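Local coordinates for peptidoglycan-recognition protein SA (Drosophila melanogaster, PDB 1SXR) that recognises peptidoglycan of Gram-positive bacteria and thereby activates the Toll pathway of innate immunity in the fly, at residues R36-H41 against E143-I148; T90-R95 against Q138-E143. One frame throughout, in Å; residues are numbered along the deposited sequence.

Contact 1: R36-H41 against E143-I148; sequences RYVVIH and EDYALI
Arg36 to Ile40 pair with Tyr145 to Ile148 as neighbouring parallel strands, their directions 21° apart, through four backbone hydrogen bonds. Ala146 N donates to Arg36 O, and Val38 N returns a bond to Ala146 O. Val38 O then accepts from Ile148 N at 2.8 Å, and Ile40 N closes the series on Ile148 O. Side chains alternate between two faces. On one, Val38 sits between Leu147 and Tyr145 of the facing strand: CG1, anti to the backbone N (chi1 174°), meets Leu147 CD1 at 3.7 Å, while CG2 reaches Tyr145 CD1, also at 3.7 Å. The same Leu147 CD1 touches Ile40 CG1 at 3.8 Å, so one methyl bridges two residues of the facing strand. Helix 122-137 covers this face, Leu132 packing on both Val38 and Tyr145. On the other face Ala146 CB lies 3.8 Å from Tyr37 CD1 and equally near CE1, and Val39 CG2 meets Ile148 CG1 more loosely. At the start of the pair Arg36 NH1 stays 4.2 Å from Asp144 OD1, opposite charges too far apart for a salt bridge. Strand 35-42 also bonds to strand 106-111 on its other side, so that 145-149 is an outermost strand of the mixed sheet, backed by a helix, of the amidase-like PGRP fold.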
loop_
_atom_site.group_PDB
_atom_site.type_symbol
_atom_site.label_atom_id
_atom_site.label_comp_id
_atom_site.label_asym_id
_atom_site.label_seq_id
_atom_site.Cartn_x
_atom_site.Cartn_y
_atom_site.Cartn_z
ATOM N N ARG A 36 1.283 -11.580 7.373
ATOM C CA ARG A 36 -0.036 -11.994 7.842
ATOM C C ARG A 36 -1.052 -10.877 7.897
ATOM O O ARG A 36 -2.212 -11.103 8.252
ATOM C CB ARG A 36 0.084 -12.666 9.214
ATOM C CG ARG A 36 0.951 -13.910 9.138
ATOM C CD ARG A 36 0.962 -14.758 10.383
ATOM N NE ARG A 36 1.981 -15.798 10.231
ATOM C CZ ARG A 36 1.803 -16.969 9.621
ATOM N NH1 ARG A 36 0.625 -17.296 9.097
ATOM N NH2 ARG A 36 2.811 -17.832 9.545
ATOM N N TYR A 37 -0.603 -9.668 7.546
ATOM C CA TYR A 37 -1.444 -8.480 7.550
ATOM C C TYR A 37 -1.261 -7.646 6.282
ATOM O O TYR A 37 -0.143 -7.437 5.842
ATOM C CB TYR A 37 -1.071 -7.610 8.748
ATOM C CG TYR A 37 -1.528 -8.191 10.066
ATOM C CD1 TYR A 37 -2.858 -8.076 10.465
ATOM C CD2 TYR A 37 -0.645 -8.847 10.901
ATOM C CE1 TYR A 37 -3.294 -8.597 11.664
ATOM C CE2 TYR A 37 -1.066 -9.361 12.114
ATOM C CZ TYR A 37 -2.393 -9.237 12.481
ATOM O OH TYR A 37 -2.834 -9.737 13.692
ATOM N N VAL A 38 -2.372 -7.168 5.726
ATOM C CA VAL A 38 -2.357 -6.204 4.616
ATOM C C VAL A 38 -3.106 -4.968 5.096
ATOM O O VAL A 38 -4.226 -5.068 5.597
ATOM C CB VAL A 38 -3.067 -6.786 3.393
ATOM C CG1 VAL A 38 -3.182 -5.747 2.294
ATOM C CG2 VAL A 38 -2.328 -8.021 2.910
ATOM N N VAL A 39 -2.477 -3.797 4.973
ATOM C CA VAL A 39 -3.092 -2.548 5.413
ATOM C C VAL A 39 -3.421 -1.692 4.188
ATOM O O VAL A 39 -2.528 -1.393 3.382
ATOM C CB VAL A 39 -2.165 -1.720 6.313
ATOM C CG1 VAL A 39 -2.987 -0.555 6.923
ATOM C CG2 VAL A 39 -1.541 -2.632 7.396
ATOM N N ILE A 40 -4.684 -1.283 4.053
ATOM C CA ILE A 40 -5.099 -0.465 2.912
ATOM C C ILE A 40 -5.114 1.018 3.293
ATOM O O ILE A 40 -5.616 1.412 4.357
ATOM C CB ILE A 40 -6.520 -0.874 2.410
ATOM C CG1 ILE A 40 -6.586 -2.359 2.028
ATOM C CG2 ILE A 40 -6.925 -0.002 1.210
ATOM C CD1 ILE A 40 -5.515 -2.775 1.051
ATOM N N HIS A 41 -4.543 1.813 2.391
ATOM C CA HIS A 41 -4.402 3.265 2.552
ATOM C C HIS A 41 -4.845 3.958 1.276
ATOM O O HIS A 41 -5.004 3.340 0.232
ATOM C CB HIS A 41 -2.930 3.615 2.799
ATOM C CG HIS A 41 -2.509 3.440 4.218
ATOM N ND1 HIS A 41 -2.891 4.315 5.211
ATOM C CD2 HIS A 41 -1.734 2.496 4.819
ATOM C CE1 HIS A 41 -2.372 3.924 6.365
ATOM N NE2 HIS A 41 -1.666 2.820 6.154
ATOM N N GLU A 143 -1.897 -17.664 3.577
ATOM C CA GLU A 143 -3.173 -17.982 2.944
ATOM C C GLU A 143 -4.360 -17.407 3.744
ATOM O O GLU A 143 -5.415 -17.138 3.166
ATOM C CB GLU A 143 -3.305 -19.504 2.732
ATOM C CG GLU A 143 -2.361 -20.075 1.664
ATOM C CD GLU A 143 -2.821 -21.420 1.101
ATOM O OE1 GLU A 143 -3.400 -22.214 1.863
ATOM O OE2 GLU A 143 -2.600 -21.681 -0.111
ATOM N N ASP A 144 -4.192 -17.207 5.053
ATOM C CA ASP A 144 -5.253 -16.636 5.876
ATOM C C ASP A 144 -4.950 -15.220 6.375
ATOM O O ASP A 144 -5.330 -14.854 7.494
ATOM C CB ASP A 144 -5.597 -17.543 7.069
ATOM C CG ASP A 144 -4.392 -17.864 7.934
ATOM O OD1 ASP A 144 -3.238 -17.710 7.475
ATOM O OD2 ASP A 144 -4.509 -18.281 9.104
ATOM N N TYR A 145 -4.287 -14.423 5.533
ATOM C CA TYR A 145 -3.916 -13.061 5.924
ATOM C C TYR A 145 -5.126 -12.254 6.353
ATOM O O TYR A 145 -6.247 -12.502 5.892
ATOM C CB TYR A 145 -3.184 -12.334 4.785
ATOM C CG TYR A 145 -4.047 -11.985 3.608
ATOM C CD1 TYR A 145 -4.756 -10.791 3.573
ATOM C CD2 TYR A 145 -4.175 -12.852 2.532
ATOM C CE1 TYR A 145 -5.556 -10.464 2.489
ATOM C CE2 TYR A 145 -4.966 -12.533 1.446
ATOM C CZ TYR A 145 -5.665 -11.350 1.430
ATOM O OH TYR A 145 -6.473 -11.056 0.347
ATOM N N ALA A 146 -4.889 -11.286 7.239
ATOM C CA ALA A 146 -5.923 -10.326 7.655
ATOM C C ALA A 146 -5.786 -9.038 6.841
ATOM O O ALA A 146 -4.676 -8.528 6.696
ATOM C CB ALA A 146 -5.797 -10.009 9.119
ATOM N N LEU A 147 -6.910 -8.543 6.337
ATOM C CA LEU A 147 -6.982 -7.272 5.608
ATOM C C LEU A 147 -7.557 -6.206 6.530
ATOM O O LEU A 147 -8.645 -6.378 7.101
ATOM C CB LEU A 147 -7.890 -7.431 4.378
ATOM C CG LEU A 147 -8.054 -6.184 3.498
ATOM C CD1 LEU A 147 -6.802 -6.052 2.652
ATOM C CD2 LEU A 147 -9.289 -6.277 2.605
ATOM N N ILE A 148 -6.857 -5.091 6.680
ATOM C CA ILE A 148 -7.393 -3.995 7.490
ATOM C C ILE A 148 -7.164 -2.646 6.820
ATOM O O ILE A 148 -6.309 -2.517 5.954
ATOM C CB ILE A 148 -6.752 -3.945 8.897
ATOM C CG1 ILE A 148 -5.227 -3.803 8.796
ATOM C CG2 ILE A 148 -7.044 -5.226 9.679
ATOM C CD1 ILE A 148 -4.577 -3.583 10.164
#

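Contact 2: T90-R95 against Q138-E143; sequences TGWGLR and QGELSE
Trp92 and Glu140 bring two segments together, their CA atoms 6.9 Å apart: a type II turn from Gly91 to Leu94, and the exit of helix 122-137, which ends in a Schellman motif at Gly139. Positive phi at Gly93 and Gly139 suits glycine in both places. Between the segments the contact is made by side chains and one water. Trp92 reaches across with CG anti to its carbonyl carbon, and Glu140 lies over one face of the indole. The glutamate chain bends at chi2 (-69°), placing CD near Trp92 CB and CG. Its CG sits 3.7 Å from the centroid of the five-membered ring, a CH-pi contact, while CB lies over the six-membered part, 3.6 Å from Trp92 CE3. The carboxylate continues the stack, its plane tilted only 13° from the indole, with OE1 3.4 Å from Trp92 CB. That same OE1 forms a salt bridge with Arg33, which probably steadies the negative charge beside the aromatic ring. At the far end of the indole, Leu141 CD2 meets Trp92 CZ3 at 4.0 Å, the two side chains crossing at about a right angle. Further packing on the ring comes from Leu131 of helix 122-137, and Phe78 meets it edge-to-face. An alanine in place of Trp92 would probably leave the aliphatic part of Glu140 without its stacking surface and open a gap beside Leu141. Gln138 approaches with its amide turned 70° from the indole plane, and a single water spans the interval, accepting from Trp92 NE1 at 2.9 Å and donating to Gln138 OE1 at 2.7 Å.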
loop_
_atom_site.group_PDB
_atom_site.type_symbol
_atom_site.label_atom_id
_atom_site.label_comp_id
_atom_site.label_asym_id
_atom_site.label_seq_id
_atom_site.Cartn_x
_atom_site.Cartn_y
_atom_site.Cartn_z
ATOM N N THR A 90 8.031 0.383 -1.527
ATOM C CA THR A 90 9.002 -0.354 -0.765
ATOM C C THR A 90 9.179 -1.782 -1.292
ATOM O O THR A 90 10.266 -2.340 -1.225
ATOM C CB THR A 90 8.573 -0.297 0.704
ATOM O OG1 THR A 90 8.986 0.965 1.271
ATOM C CG2 THR A 90 9.317 -1.322 1.508
ATOM N N GLY A 91 8.114 -2.357 -1.849
ATOM C CA GLY A 91 8.169 -3.706 -2.437
ATOM C C GLY A 91 7.884 -4.873 -1.507
ATOM O O GLY A 91 7.766 -4.704 -0.297
ATOM N N TRP A 92 7.750 -6.076 -2.066
ATOM C CA TRP A 92 7.467 -7.239 -1.219
ATOM C C TRP A 92 8.594 -7.532 -0.241
ATOM O O TRP A 92 9.777 -7.499 -0.612
ATOM C CB TRP A 92 7.312 -8.518 -2.054
ATOM C CG TRP A 92 6.043 -8.702 -2.809
ATOM C CD1 TRP A 92 5.930 -8.892 -4.162
ATOM C CD2 TRP A 92 4.694 -8.726 -2.287
ATOM N NE1 TRP A 92 4.604 -9.033 -4.508
ATOM C CE2 TRP A 92 3.828 -8.954 -3.384
ATOM C CE3 TRP A 92 4.134 -8.643 -1.007
ATOM C CZ2 TRP A 92 2.447 -9.042 -3.247
ATOM C CZ3 TRP A 92 2.745 -8.734 -0.871
ATOM C CH2 TRP A 92 1.920 -8.922 -1.996
ATOM N N GLY A 93 8.220 -7.878 0.988
ATOM C CA GLY A 93 9.180 -8.438 1.954
ATOM C C GLY A 93 10.130 -7.448 2.584
ATOM O O GLY A 93 11.111 -7.844 3.233
ATOM N N LEU A 94 9.852 -6.155 2.395
ATOM C CA LEU A 94 10.680 -5.112 2.981
ATOM C C LEU A 94 9.776 -4.239 3.841
ATOM O O LEU A 94 8.615 -3.984 3.504
ATOM C CB LEU A 94 11.341 -4.269 1.891
ATOM C CG LEU A 94 12.481 -4.969 1.126
ATOM C CD1 LEU A 94 12.809 -4.230 -0.171
ATOM C CD2 LEU A 94 13.722 -5.066 1.965
ATOM N N ARG A 95 10.323 -3.783 4.965
ATOM C CA ARG A 95 9.575 -3.009 5.942
ATOM C C ARG A 95 9.399 -1.587 5.432
ATOM O O ARG A 95 10.390 -0.912 5.113
ATOM C CB ARG A 95 10.345 -2.983 7.262
ATOM C CG ARG A 95 9.636 -2.201 8.358
ATOM C CD ARG A 95 10.085 -2.644 9.738
ATOM N NE ARG A 95 11.333 -2.028 10.092
ATOM C CZ ARG A 95 12.361 -2.603 10.714
ATOM N NH1 ARG A 95 12.398 -3.909 10.989
ATOM N NH2 ARG A 95 13.403 -1.846 10.988
ATOM N N GLN A 138 2.528 -16.595 -4.247
ATOM C CA GLN A 138 3.996 -16.488 -4.230
ATOM C C GLN A 138 4.629 -16.653 -2.850
ATOM O O GLN A 138 5.857 -16.575 -2.710
ATOM C CB GLN A 138 4.417 -15.141 -4.853
ATOM C CG GLN A 138 3.991 -15.046 -6.302
ATOM C CD GLN A 138 4.370 -13.749 -6.987
ATOM O OE1 GLN A 138 4.634 -12.729 -6.330
ATOM N NE2 GLN A 138 4.385 -13.776 -8.316
ATOM N N GLY A 139 3.805 -16.865 -1.832
ATOM C CA GLY A 139 4.315 -17.053 -0.485
ATOM C C GLY A 139 4.652 -15.753 0.210
ATOM O O GLY A 139 5.244 -15.773 1.282
ATOM N N GLU A 140 4.289 -14.631 -0.413
ATOM C CA GLU A 140 4.510 -13.313 0.218
ATOM C C GLU A 140 3.515 -13.045 1.353
ATOM O O GLU A 140 3.871 -12.403 2.366
ATOM C CB GLU A 140 4.404 -12.189 -0.823
ATOM C CG GLU A 140 5.342 -12.273 -2.024
ATOM C CD GLU A 140 6.804 -12.046 -1.680
ATOM O OE1 GLU A 140 7.128 -11.615 -0.547
ATOM O OE2 GLU A 140 7.644 -12.300 -2.579
ATOM N N LEU A 141 2.270 -13.512 1.182
ATOM C CA LEU A 141 1.199 -13.371 2.158
ATOM C C LEU A 141 0.731 -14.741 2.649
ATOM O O LEU A 141 0.726 -15.698 1.866
ATOM C CB LEU A 141 -0.004 -12.657 1.526
ATOM C CG LEU A 141 0.228 -11.222 1.052
ATOM C CD1 LEU A 141 -1.040 -10.607 0.447
ATOM C CD2 LEU A 141 0.745 -10.369 2.203
ATOM N N SER A 142 0.334 -14.843 3.906
ATOM C CA SER A 142 -0.198 -16.117 4.382
ATOM C C SER A 142 -1.534 -16.387 3.693
ATOM O O SER A 142 -2.233 -15.463 3.259
ATOM C CB SER A 142 -0.357 -16.126 5.894
ATOM O OG SER A 142 -1.209 -15.090 6.334
ATOM N N GLU A 143 -1.897 -17.664 3.577
ATOM C CA GLU A 143 -3.173 -17.982 2.944
ATOM C C GLU A 143 -4.360 -17.407 3.744
ATOM O O GLU A 143 -5.415 -17.138 3.166
ATOM C CB GLU A 143 -3.305 -19.504 2.732
ATOM C CG GLU A 143 -2.361 -20.075 1.664
ATOM C CD GLU A 143 -2.821 -21.420 1.101
ATOM O OE1 GLU A 143 -3.400 -22.214 1.863
ATOM O OE2 GLU A 143 -2.600 -21.681 -0.111
HETATM O O HOH W 1 4.025 -10.243 -7.119
#

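In the fold
Both segments of contact 2 fall largely within the part of the chain that contact 1 brackets, and the two centres are about 11 Å apart. The chain leaves helix 122-137, passes through 138-143, turns a corner at Glu143, where the ranges of the two contacts overlap, and enters the edge strand of contact 1. The two also touch directly: Val38 CG2 packs on Leu141 CD1 at 3.8 Å, and Arg36 NH1 lies 3.5 Å from Ser142 CB. The helix residue that covers Val38, Leu132, also packs on Leu141. Towards the binding region the contacts differ. The side chain of Val39 is about 8 Å from that of Thr156, inferred to interact with peptidoglycan, whereas contact 2 is remote from the residues thought to bind peptidoglycan.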